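Local coordinates for glutamine aminotransferase class-II domain protein (Ruegeria pomeroyi, PDB 3MDN) that probably acts as a class-II (Ntn-type) glutamine amidotransferase domain, releasing ammonia from glutamine, though its acceptor substrate is not established, at residues R107-G119 and T181-Q195. Sequence-based numbering, arbitrary orientation.
Sequences RRWCFMHNGQVGG and TTPHMRLSAAFSDGQ
Two neighbouring antiparallel strands of a central sheet, 109-114 and 185-192, pair residue for residue from C110-S192 to N114-S188, and the ladder continues past the corner at G115 to Q116-R186. N114 N reaches S188 O at 2.8 Å with a nearly straight N-H...O angle of 173°, and R186 N meets Q116 O at 2.9 Å. As in the layered αββα fold of Ntn hydrolases, one face of this sheet carries helices: W109, F111 and L187 touch helix 144-154, and L187 also packs on helix 161-179. On that face F111 and F191 lie side by side, F111 CD2 3.5 Å from F191 CB, with ring planes oblique at 36°. The F191 ring turns its edge to W109, F191 CD2 4.0 Å from W109 CZ3. D193 CB sits over the six-membered ring of W109, 3.5 Å from its centroid, a CH-pi contact; chi1 of -70° swings the indole beside its own backbone N and under this methylene. A serine in place of W109 would probably leave D193 CB and the edge of F191 without their apolar partner. Toward strand 84-87 the extended selenomethionine M112 sets CE 4.0 Å from A190 CB, while C110 and M112 touch L85. Just ahead of strand 109-114, the bent R108 chain donates a hydrogen bond from R108 NH2 to D193 O at 3.1 Å, from above the carbonyl plane; D193 OD1 accepts from Q195 N, an Asx turn, and from T196 N.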
ATOM      1  N   ARG D 107      -8.677  19.073  14.480  1.00 29.32           N
ATOM      2  CA  ARG D 107      -9.524  19.256  15.657  1.00 29.40           C
ATOM      3  C   ARG D 107     -10.885  18.556  15.495  1.00 29.10           C
ATOM      4  O   ARG D 107     -10.919  17.392  15.138  1.00 29.16           O
ATOM      5  CB  ARG D 107      -9.707  20.750  15.924  1.00 29.84           C
ATOM      6  CG  ARG D 107      -8.386  21.415  16.235  1.00 30.47           C
ATOM      7  CD  ARG D 107      -8.540  22.908  16.347  1.00 27.50           C
ATOM      8  NE  ARG D 107      -7.214  23.487  16.543  1.00 30.13           N
ATOM      9  CZ  ARG D 107      -6.984  24.772  16.759  1.00 29.25           C
ATOM     10  NH1 ARG D 107      -8.013  25.628  16.806  1.00 27.22           N
ATOM     11  NH2 ARG D 107      -5.735  25.196  16.927  1.00 28.54           N
ATOM     12  N   ARG D 108     -11.996  19.259  15.738  1.00 28.31           N
ATOM     13  CA  ARG D 108     -13.342  18.654  15.593  1.00 28.53           C
ATOM     14  C   ARG D 108     -13.884  18.580  14.145  1.00 27.14           C
ATOM     15  O   ARG D 108     -14.934  17.930  13.894  1.00 25.58           O
ATOM     16  CB  ARG D 108     -14.400  19.391  16.455  1.00 29.43           C
ATOM     17  CG  ARG D 108     -14.207  19.382  17.992  1.00 33.21           C
ATOM     18  CD  ARG D 108     -15.310  20.242  18.696  1.00 37.13           C
ATOM     19  NE  ARG D 108     -16.628  19.970  18.101  1.00 43.94           N
ATOM     20  CZ  ARG D 108     -17.759  20.640  18.352  1.00 45.42           C
ATOM     21  NH1 ARG D 108     -17.773  21.659  19.211  1.00 47.11           N
ATOM     22  NH2 ARG D 108     -18.886  20.285  17.736  1.00 44.17           N
ATOM     23  N   TRP D 109     -13.193  19.244  13.214  1.00 25.85           N
ATOM     24  CA  TRP D 109     -13.733  19.512  11.868  1.00 25.21           C
ATOM     25  C   TRP D 109     -13.153  18.588  10.797  1.00 25.94           C
ATOM     26  O   TRP D 109     -12.001  18.159  10.910  1.00 24.30           O
ATOM     27  CB  TRP D 109     -13.435  20.954  11.460  1.00 24.73           C
ATOM     28  CG  TRP D 109     -14.218  21.946  12.230  1.00 25.37           C
ATOM     29  CD1 TRP D 109     -13.950  22.435  13.475  1.00 24.69           C
ATOM     30  CD2 TRP D 109     -15.440  22.573  11.801  1.00 26.31           C
ATOM     31  NE1 TRP D 109     -14.929  23.354  13.849  1.00 22.45           N
ATOM     32  CE2 TRP D 109     -15.855  23.447  12.839  1.00 25.48           C
ATOM     33  CE3 TRP D 109     -16.230  22.454  10.661  1.00 27.86           C
ATOM     34  CZ2 TRP D 109     -17.017  24.211  12.752  1.00 26.12           C
ATOM     35  CZ3 TRP D 109     -17.387  23.211  10.568  1.00 29.77           C
ATOM     36  CH2 TRP D 109     -17.773  24.088  11.615  1.00 28.58           C
ATOM     37  N   CYS D 110     -13.959  18.270   9.789  1.00 25.97           N
ATOM     38  CA  CYS D 110     -13.453  17.555   8.626  1.00 27.50           C
ATOM     39  C   CYS D 110     -14.045  18.183   7.407  1.00 27.50           C
ATOM     40  O   CYS D 110     -15.007  18.937   7.519  1.00 29.45           O
ATOM     41  CB  CYS D 110     -13.772  16.058   8.674  1.00 27.57           C
ATOM     42  SG  CYS D 110     -15.515  15.648   8.835  1.00 28.13           S
ATOM     43  N   PHE D 111     -13.500  17.870   6.241  1.00 27.72           N
ATOM     44  CA  PHE D 111     -13.744  18.698   5.071  1.00 28.07           C
ATOM     45  C   PHE D 111     -13.333  17.946   3.816  1.00 27.26           C
ATOM     46  O   PHE D 111     -12.323  17.263   3.806  1.00 27.67           O
ATOM     47  CB  PHE D 111     -12.897  19.971   5.238  1.00 28.60           C
ATOM     48  CG  PHE D 111     -13.035  20.974   4.123  1.00 29.06           C
ATOM     49  CD1 PHE D 111     -12.273  20.858   2.971  1.00 30.67           C
ATOM     50  CD2 PHE D 111     -13.897  22.053   4.254  1.00 30.77           C
ATOM     51  CE1 PHE D 111     -12.386  21.783   1.956  1.00 32.29           C
ATOM     52  CE2 PHE D 111     -14.023  22.994   3.247  1.00 33.46           C
ATOM     53  CZ  PHE D 111     -13.269  22.855   2.090  1.00 34.80           C
HETATM   54  N   MSE D 112     -14.132  18.047   2.775  1.00 28.28           N
HETATM   55  CA  MSE D 112     -13.765  17.533   1.455  1.00 28.78           C
HETATM   56  C   MSE D 112     -14.319  18.440   0.346  1.00 29.32           C
HETATM   57  O   MSE D 112     -15.303  19.157   0.548  1.00 28.87           O
HETATM   58  CB  MSE D 112     -14.215  16.086   1.269  1.00 28.91           C
HETATM   59  CG  MSE D 112     -15.674  15.839   1.426  1.00 32.96           C
HETATM   60 SE   MSE D 112     -16.024  13.932   1.194  1.00 40.45          SE
HETATM   61  CE  MSE D 112     -17.967  14.081   1.526  1.00 39.64           C
ATOM     62  N   HIS D 113     -13.655  18.416  -0.803  1.00 27.77           N
ATOM     63  CA  HIS D 113     -13.844  19.408  -1.823  1.00 27.53           C
ATOM     64  C   HIS D 113     -13.674  18.721  -3.178  1.00 27.18           C
ATOM     65  O   HIS D 113     -12.777  17.928  -3.376  1.00 26.16           O
ATOM     66  CB  HIS D 113     -12.818  20.547  -1.622  1.00 27.83           C
ATOM     67  CG  HIS D 113     -12.488  21.323  -2.867  1.00 29.07           C
ATOM     68  ND1 HIS D 113     -13.354  22.232  -3.438  1.00 29.99           N
ATOM     69  CD2 HIS D 113     -11.365  21.351  -3.627  1.00 29.17           C
ATOM     70  CE1 HIS D 113     -12.793  22.769  -4.510  1.00 28.05           C
ATOM     71  NE2 HIS D 113     -11.583  22.253  -4.644  1.00 29.58           N
ATOM     72  N   ASN D 114     -14.588  19.034  -4.074  1.00 26.97           N
ATOM     73  CA  ASN D 114     -14.568  18.657  -5.466  1.00 27.63           C
ATOM     74  C   ASN D 114     -14.402  19.983  -6.246  1.00 27.63           C
ATOM     75  O   ASN D 114     -15.135  20.966  -5.991  1.00 27.02           O
ATOM     76  CB  ASN D 114     -15.931  17.987  -5.774  1.00 28.01           C
ATOM     77  CG  ASN D 114     -15.929  17.175  -7.036  1.00 32.15           C
ATOM     78  OD1 ASN D 114     -16.929  16.517  -7.353  1.00 38.47           O
ATOM     79  ND2 ASN D 114     -14.832  17.206  -7.780  1.00 34.52           N
ATOM     80  N   GLY D 115     -13.426  20.017  -7.152  1.00 26.60           N
ATOM     81  CA  GLY D 115     -13.223  21.140  -8.076  1.00 26.59           C
ATOM     82  C   GLY D 115     -11.742  21.543  -8.127  1.00 26.97           C
ATOM     83  O   GLY D 115     -10.858  20.713  -7.942  1.00 26.21           O
ATOM     84  N   GLN D 116     -11.474  22.822  -8.341  1.00 26.03           N
ATOM     85  CA  GLN D 116     -10.115  23.290  -8.496  1.00 25.65           C
ATOM     86  C   GLN D 116     -10.027  24.786  -8.300  1.00 24.87           C
ATOM     87  O   GLN D 116     -11.002  25.516  -8.485  1.00 24.33           O
ATOM     88  CB  GLN D 116      -9.633  22.972  -9.911  1.00 26.25           C
ATOM     89  CG  GLN D 116     -10.441  23.686 -11.015  1.00 28.49           C
ATOM     90  CD  GLN D 116      -9.773  23.572 -12.385  1.00 32.94           C
ATOM     91  OE1 GLN D 116      -8.720  24.180 -12.635  1.00 35.99           O
ATOM     92  NE2 GLN D 116     -10.378  22.800 -13.274  1.00 31.01           N
ATOM     93  N   VAL D 117      -8.840  25.228  -7.927  1.00 24.06           N
ATOM     94  CA  VAL D 117      -8.454  26.620  -7.986  1.00 22.88           C
ATOM     95  C   VAL D 117      -7.545  26.702  -9.204  1.00 22.69           C
ATOM     96  O   VAL D 117      -6.507  26.027  -9.257  1.00 21.53           O
ATOM     97  CB  VAL D 117      -7.736  26.985  -6.677  1.00 23.82           C
ATOM     98  CG1 VAL D 117      -7.278  28.445  -6.668  1.00 22.45           C
ATOM     99  CG2 VAL D 117      -8.695  26.686  -5.489  1.00 21.63           C
ATOM    100  N   GLY D 118      -7.953  27.482 -10.206  1.00 21.13           N
ATOM    101  CA  GLY D 118      -7.233  27.510 -11.477  1.00 20.61           C
ATOM    102  C   GLY D 118      -5.794  28.016 -11.377  1.00 20.50           C
ATOM    103  O   GLY D 118      -5.560  29.085 -10.832  1.00 19.83           O
ATOM    104  N   GLY D 119      -4.850  27.233 -11.900  1.00 20.40           N
ATOM    105  CA  GLY D 119      -3.440  27.608 -11.987  1.00 22.16           C
ATOM    106  C   GLY D 119      -2.729  27.509 -10.649  1.00 22.79           C
ATOM    107  O   GLY D 119      -1.629  28.028 -10.486  1.00 23.62           O
ATOM    108  N   THR D 181      -5.116  30.843 -13.627  1.00 27.79           N
ATOM    109  CA  THR D 181      -5.839  30.823 -14.886  1.00 28.31           C
ATOM    110  C   THR D 181      -7.289  30.523 -14.604  1.00 27.56           C
ATOM    111  O   THR D 181      -7.680  30.349 -13.448  1.00 27.51           O
ATOM    112  CB  THR D 181      -5.326  29.727 -15.863  1.00 28.45           C
ATOM    113  OG1 THR D 181      -5.530  28.441 -15.272  1.00 30.61           O
ATOM    114  CG2 THR D 181      -3.880  29.884 -16.155  1.00 29.01           C
ATOM    115  N   THR D 182      -8.054  30.465 -15.684  1.00 27.10           N
ATOM    116  CA  THR D 182      -9.452  30.059 -15.711  1.00 27.75           C
ATOM    117  C   THR D 182      -9.530  28.555 -15.605  1.00 27.35           C
ATOM    118  O   THR D 182      -8.639  27.865 -16.111  1.00 27.81           O
ATOM    119  CB  THR D 182     -10.047  30.431 -17.081  1.00 27.06           C
ATOM    120  OG1 THR D 182     -10.246  31.835 -17.112  1.00 26.46           O
ATOM    121  CG2 THR D 182     -11.381  29.752 -17.306  1.00 30.31           C
ATOM    122  N   PRO D 183     -10.568  28.033 -14.936  1.00 26.99           N
ATOM    123  CA  PRO D 183     -11.512  28.744 -14.062  1.00 26.56           C
ATOM    124  C   PRO D 183     -10.899  29.041 -12.713  1.00 25.04           C
ATOM    125  O   PRO D 183     -10.248  28.190 -12.147  1.00 24.85           O
ATOM    126  CB  PRO D 183     -12.670  27.743 -13.883  1.00 26.22           C
ATOM    127  CG  PRO D 183     -12.129  26.439 -14.297  1.00 27.57           C
ATOM    128  CD  PRO D 183     -11.090  26.717 -15.338  1.00 27.09           C
ATOM    129  N   HIS D 184     -11.153  30.226 -12.190  1.00 24.25           N
ATOM    130  CA  HIS D 184     -10.486  30.672 -10.997  1.00 24.11           C
ATOM    131  C   HIS D 184     -10.931  29.897  -9.763  1.00 24.50           C
ATOM    132  O   HIS D 184     -10.111  29.580  -8.920  1.00 24.16           O
ATOM    133  CB  HIS D 184     -10.602  32.190 -10.831  1.00 23.77           C
ATOM    134  CG  HIS D 184      -9.999  32.947 -11.973  1.00 24.34           C
ATOM    135  ND1 HIS D 184      -8.651  32.894 -12.268  1.00 22.75           N
ATOM    136  CD2 HIS D 184     -10.559  33.751 -12.909  1.00 22.48           C
ATOM    137  CE1 HIS D 184      -8.410  33.625 -13.344  1.00 22.83           C
ATOM    138  NE2 HIS D 184      -9.548  34.162 -13.745  1.00 22.47           N
HETATM  139  N   MSE D 185     -12.211  29.562  -9.672  1.00 24.16           N
HETATM  140  CA  MSE D 185     -12.689  28.835  -8.514  1.00 23.90           C
HETATM  141  C   MSE D 185     -13.855  27.957  -8.909  1.00 24.46           C
HETATM  142  O   MSE D 185     -14.880  28.469  -9.351  1.00 24.06           O
HETATM  143  CB  MSE D 185     -13.132  29.793  -7.405  1.00 24.05           C
HETATM  144  CG  MSE D 185     -13.811  29.055  -6.219  1.00 24.34           C
HETATM  145 SE   MSE D 185     -12.506  27.939  -5.211  1.00 33.04          SE
HETATM  146  CE  MSE D 185     -11.270  29.355  -4.708  1.00 22.76           C
ATOM    147  N   ARG D 186     -13.691  26.640  -8.802  1.00 24.07           N
ATOM    148  CA  ARG D 186     -14.820  25.714  -8.956  1.00 25.83           C
ATOM    149  C   ARG D 186     -14.906  24.923  -7.660  1.00 26.56           C
ATOM    150  O   ARG D 186     -13.920  24.313  -7.247  1.00 26.91           O
ATOM    151  CB  ARG D 186     -14.589  24.753 -10.114  1.00 25.23           C
ATOM    152  CG  ARG D 186     -14.451  25.418 -11.474  1.00 26.14           C
ATOM    153  CD  ARG D 186     -15.651  25.105 -12.322  1.00 23.91           C
ATOM    154  NE  ARG D 186     -15.685  25.791 -13.614  1.00 24.85           N
ATOM    155  CZ  ARG D 186     -15.399  25.224 -14.790  1.00 26.08           C
ATOM    156  NH1 ARG D 186     -15.024  23.942 -14.842  1.00 25.15           N
ATOM    157  NH2 ARG D 186     -15.494  25.940 -15.917  1.00 21.62           N
ATOM    158  N   LEU D 187     -16.074  24.921  -7.023  1.00 26.84           N
ATOM    159  CA  LEU D 187     -16.141  24.398  -5.674  1.00 26.63           C
ATOM    160  C   LEU D 187     -17.467  23.718  -5.319  1.00 26.86           C
ATOM    161  O   LEU D 187     -18.517  24.320  -5.388  1.00 25.70           O
ATOM    162  CB  LEU D 187     -15.919  25.541  -4.667  1.00 26.44           C
ATOM    163  CG  LEU D 187     -16.091  25.061  -3.209  1.00 26.01           C
ATOM    164  CD1 LEU D 187     -14.902  25.449  -2.392  1.00 22.64           C
ATOM    165  CD2 LEU D 187     -17.348  25.636  -2.569  1.00 25.89           C
ATOM    166  N   SER D 188     -17.390  22.465  -4.895  1.00 27.18           N
ATOM    167  CA  SER D 188     -18.454  21.872  -4.141  1.00 27.95           C
ATOM    168  C   SER D 188     -17.688  21.286  -2.979  1.00 28.52           C
ATOM    169  O   SER D 188     -16.595  20.702  -3.155  1.00 29.78           O
ATOM    170  CB  SER D 188     -19.177  20.788  -4.944  1.00 28.16           C
ATOM    171  OG  SER D 188     -18.453  19.589  -4.781  1.00 32.11           O
ATOM    172  N   ALA D 189     -18.184  21.501  -1.771  1.00 27.81           N
ATOM    173  CA  ALA D 189     -17.480  21.012  -0.582  1.00 26.68           C
ATOM    174  C   ALA D 189     -18.507  20.528   0.425  1.00 26.53           C
ATOM    175  O   ALA D 189     -19.638  21.057   0.464  1.00 25.67           O
ATOM    176  CB  ALA D 189     -16.672  22.137   0.034  1.00 26.89           C
ATOM    177  N   ALA D 190     -18.118  19.537   1.229  1.00 25.32           N
ATOM    178  CA  ALA D 190     -18.892  19.116   2.413  1.00 25.02           C
ATOM    179  C   ALA D 190     -17.986  19.164   3.604  1.00 25.14           C
ATOM    180  O   ALA D 190     -16.776  18.918   3.483  1.00 26.01           O
ATOM    181  CB  ALA D 190     -19.456  17.700   2.242  1.00 25.95           C
ATOM    182  N   PHE D 191     -18.533  19.510   4.757  1.00 23.82           N
ATOM    183  CA  PHE D 191     -17.711  19.722   5.937  1.00 24.27           C
ATOM    184  C   PHE D 191     -18.577  19.673   7.205  1.00 23.95           C
ATOM    185  O   PHE D 191     -19.767  19.879   7.124  1.00 22.69           O
ATOM    186  CB  PHE D 191     -16.841  20.995   5.840  1.00 23.98           C
ATOM    187  CG  PHE D 191     -17.602  22.266   5.540  1.00 26.03           C
ATOM    188  CD1 PHE D 191     -18.013  22.572   4.246  1.00 25.87           C
ATOM    189  CD2 PHE D 191     -17.884  23.177   6.551  1.00 26.03           C
ATOM    190  CE1 PHE D 191     -18.725  23.745   3.985  1.00 28.12           C
ATOM    191  CE2 PHE D 191     -18.589  24.352   6.291  1.00 26.97           C
ATOM    192  CZ  PHE D 191     -18.985  24.651   5.019  1.00 24.86           C
ATOM    193  N   SER D 192     -17.974  19.331   8.351  1.00 24.93           N
ATOM    194  CA  SER D 192     -18.725  19.079   9.604  1.00 25.12           C
ATOM    195  C   SER D 192     -17.903  19.401  10.822  1.00 25.28           C
ATOM    196  O   SER D 192     -16.654  19.315  10.798  1.00 25.40           O
ATOM    197  CB  SER D 192     -19.135  17.599   9.705  1.00 25.50           C
ATOM    198  OG  SER D 192     -19.991  17.352  10.828  1.00 25.42           O
ATOM    199  N   ASP D 193     -18.587  19.712  11.915  1.00 25.48           N
ATOM    200  CA  ASP D 193     -17.918  19.861  13.210  1.00 25.92           C
ATOM    201  C   ASP D 193     -18.299  18.693  14.081  1.00 26.39           C
ATOM    202  O   ASP D 193     -18.027  18.695  15.263  1.00 26.63           O
ATOM    203  CB  ASP D 193     -18.307  21.177  13.903  1.00 26.48           C
ATOM    204  CG  ASP D 193     -19.827  21.362  14.012  1.00 26.10           C
ATOM    205  OD1 ASP D 193     -20.585  20.403  13.706  1.00 25.33           O
ATOM    206  OD2 ASP D 193     -20.270  22.470  14.386  1.00 26.25           O
ATOM    207  N   GLY D 194     -18.950  17.691  13.503  1.00 27.12           N
ATOM    208  CA  GLY D 194     -19.370  16.541  14.285  1.00 27.95           C
ATOM    209  C   GLY D 194     -20.742  16.676  14.908  1.00 29.22           C
ATOM    210  O   GLY D 194     -21.232  15.724  15.502  1.00 30.52           O
ATOM    211  N   GLN D 195     -21.362  17.848  14.771  1.00 28.80           N
ATOM    212  CA  GLN D 195     -22.769  18.058  15.153  1.00 29.58           C
ATOM    213  C   GLN D 195     -23.676  18.495  13.983  1.00 27.74           C
ATOM    214  O   GLN D 195     -24.818  18.033  13.847  1.00 26.98           O
ATOM    215  CB  GLN D 195     -22.844  19.094  16.277  1.00 30.81           C
ATOM    216  CG  GLN D 195     -22.614  18.512  17.701  1.00 34.53           C
ATOM    217  CD  GLN D 195     -23.965  18.369  18.454  1.00 42.12           C
ATOM    218  OE1 GLN D 195     -24.406  19.292  19.178  1.00 43.69           O
ATOM    219  NE2 GLN D 195     -24.644  17.236  18.244  1.00 42.68           N
TER